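Sensor protein KdpD (Escherichia coli, PDB 4Y2F) is a membrane-associated sensor histidine kinase that probably phosphorylates itself on histidine in potassium signalling, and is represented here by its GAF domain. Local coordinates at residues A[87-92]-A[99-104]. Residues are numbered along the deposited sequence; the frame is centred on the assembly and turned at random.
Sequences YQILPL and YGLVVV
L92 lies across G100 and V102 on the adjacent strand of an antiparallel β-hairpin. Its CB sits 3.5 Å from G100 O, and CG, placed beside its own backbone N (chi1 -55°), stays over the same glycine carbonyl. The two methyls then part: CD1 reaches L101 O at 3.6 Å, on the side of G100 where a side chain would have crowded it, while CD2 meets V102 CG1 at 3.8 Å, the two side chains crossing at about a right angle. L90 continues this apolar face, its CB 3.9 Å from the same V102 CG1, so that one methyl serves both leucines. On the opposite face L101 splits its contacts, CD1 touching I89 CG2 at 3.9 Å and CD2 packing on P91 CA at 3.6 Å. Paired backbone bonds join Q88 to V104 and L90 to V102. The proline nitrogen carries no hydrogen, but P91 falls at a non-hydrogen-bonded position and the pattern is kept. Toward the turn the pairing shifts: L92 N reaches G100 O from 43° above the carbonyl plane, but L92 O takes its bond from Y99 N (176°), and G100 N is buried without a partner. The hairpin is central to the antiparallel GAF sheet, between strands 35-42 and 75-76; helix 62-71 covers I89 and L101, and helix 115-142 packs against Q88 and L90 on the other face.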
loop_
_atom_site.group_PDB
_atom_site.type_symbol
_atom_site.label_atom_id
_atom_site.label_comp_id
_atom_site.label_asym_id
_atom_site.label_seq_id
_atom_site.Cartn_x
_atom_site.Cartn_y
_atom_site.Cartn_z
ATOM N N TYR A 87 -14.308 20.221 -1.286
ATOM C CA TYR A 87 -13.870 18.912 -0.816
ATOM C C TYR A 87 -13.569 18.036 -2.025
ATOM O O TYR A 87 -13.955 18.338 -3.161
ATOM C CB TYR A 87 -14.941 18.241 0.056
ATOM C CG TYR A 87 -16.304 18.133 -0.608
ATOM C CD1 TYR A 87 -16.598 17.103 -1.480
ATOM C CD2 TYR A 87 -17.285 19.100 -0.379
ATOM C CE1 TYR A 87 -17.833 17.006 -2.102
ATOM C CE2 TYR A 87 -18.526 19.003 -0.981
ATOM C CZ TYR A 87 -18.790 17.968 -1.861
ATOM O OH TYR A 87 -20.035 17.857 -2.493
ATOM N N GLN A 88 -12.858 16.942 -1.776
ATOM C CA GLN A 88 -12.643 15.911 -2.781
ATOM C C GLN A 88 -13.429 14.657 -2.417
ATOM O O GLN A 88 -13.595 14.330 -1.242
ATOM C CB GLN A 88 -11.169 15.533 -2.864
ATOM C CG GLN A 88 -10.268 16.704 -3.184
ATOM C CD GLN A 88 -8.872 16.240 -3.474
ATOM O OE1 GLN A 88 -8.096 16.023 -2.562
ATOM N NE2 GLN A 88 -8.553 16.055 -4.748
ATOM N N ILE A 89 -13.902 13.949 -3.447
ATOM C CA ILE A 89 -14.532 12.644 -3.291
ATOM C C ILE A 89 -13.608 11.655 -3.995
ATOM O O ILE A 89 -13.444 11.712 -5.223
ATOM C CB ILE A 89 -15.933 12.612 -3.908
ATOM C CG1 ILE A 89 -16.857 13.572 -3.158
ATOM C CG2 ILE A 89 -16.491 11.207 -3.837
ATOM C CD1 ILE A 89 -18.268 13.594 -3.751
ATOM N N LEU A 90 -12.993 10.749 -3.225
ATOM C CA LEU A 90 -11.916 9.898 -3.744
ATOM C C LEU A 90 -12.265 8.423 -3.611
ATOM O O LEU A 90 -12.539 7.946 -2.493
ATOM C CB LEU A 90 -10.597 10.196 -3.023
ATOM C CG LEU A 90 -10.158 11.652 -3.169
ATOM C CD1 LEU A 90 -8.945 11.887 -2.299
ATOM C CD2 LEU A 90 -9.850 12.000 -4.617
ATOM N N PRO A 91 -12.246 7.659 -4.690
ATOM C CA PRO A 91 -12.460 6.214 -4.553
ATOM C C PRO A 91 -11.286 5.529 -3.869
ATOM O O PRO A 91 -10.119 5.866 -4.085
ATOM C CB PRO A 91 -12.617 5.740 -5.999
ATOM C CG PRO A 91 -11.905 6.768 -6.816
ATOM C CD PRO A 91 -12.103 8.081 -6.092
ATOM N N LEU A 92 -11.618 4.572 -3.005
ATOM C CA LEU A 92 -10.617 3.719 -2.363
ATOM C C LEU A 92 -10.484 2.471 -3.222
ATOM O O LEU A 92 -11.243 1.509 -3.067
ATOM C CB LEU A 92 -11.058 3.378 -0.947
ATOM C CG LEU A 92 -11.351 4.631 -0.122
ATOM C CD1 LEU A 92 -11.985 4.270 1.212
ATOM C CD2 LEU A 92 -10.077 5.457 0.095
ATOM N N TYR A 99 -13.529 -0.199 -3.169
ATOM C CA TYR A 99 -14.010 -0.803 -1.935
ATOM C C TYR A 99 -14.694 0.194 -1.023
ATOM O O TYR A 99 -15.264 -0.204 -0.003
ATOM C CB TYR A 99 -12.842 -1.468 -1.192
ATOM C CG TYR A 99 -12.330 -2.669 -1.947
ATOM C CD1 TYR A 99 -11.373 -2.528 -2.945
ATOM C CD2 TYR A 99 -12.848 -3.932 -1.705
ATOM C CE1 TYR A 99 -10.937 -3.613 -3.670
ATOM C CE2 TYR A 99 -12.407 -5.024 -2.412
ATOM C CZ TYR A 99 -11.453 -4.861 -3.397
ATOM O OH TYR A 99 -11.027 -5.952 -4.113
ATOM N N GLY A 100 -14.654 1.471 -1.377
ATOM C CA GLY A 100 -15.243 2.504 -0.559
ATOM C C GLY A 100 -14.850 3.848 -1.136
ATOM O O GLY A 100 -14.276 3.928 -2.223
ATOM N N LEU A 101 -15.197 4.899 -0.396
ATOM C CA LEU A 101 -14.815 6.249 -0.782
ATOM C C LEU A 101 -14.316 6.969 0.453
ATOM O O LEU A 101 -14.654 6.611 1.586
ATOM C CB LEU A 101 -16.011 7.082 -1.241
ATOM C CG LEU A 101 -16.833 6.712 -2.454
ATOM C CD1 LEU A 101 -17.856 7.815 -2.580
ATOM C CD2 LEU A 101 -15.968 6.654 -3.694
ATOM N N VAL A 102 -13.503 7.998 0.233
ATOM C CA VAL A 102 -13.227 8.957 1.294
ATOM C C VAL A 102 -13.566 10.352 0.777
ATOM O O VAL A 102 -13.210 10.715 -0.356
ATOM C CB VAL A 102 -11.794 8.831 1.851
ATOM C CG1 VAL A 102 -10.748 9.133 0.777
ATOM C CG2 VAL A 102 -11.608 9.705 3.096
ATOM N N VAL A 103 -14.313 11.095 1.575
ATOM C CA VAL A 103 -14.569 12.510 1.322
ATOM C C VAL A 103 -13.577 13.278 2.188
ATOM O O VAL A 103 -13.493 13.037 3.401
ATOM C CB VAL A 103 -16.015 12.888 1.674
ATOM C CG1 VAL A 103 -16.252 14.367 1.355
ATOM C CG2 VAL A 103 -17.001 12.016 0.897
ATOM N N VAL A 104 -12.796 14.161 1.564
ATOM C CA VAL A 104 -11.741 14.913 2.248
ATOM C C VAL A 104 -12.038 16.403 2.106
ATOM O O VAL A 104 -12.037 16.924 0.982
ATOM C CB VAL A 104 -10.352 14.589 1.673
ATOM C CG1 VAL A 104 -9.285 15.338 2.431
ATOM C CG2 VAL A 104 -10.084 13.078 1.720
#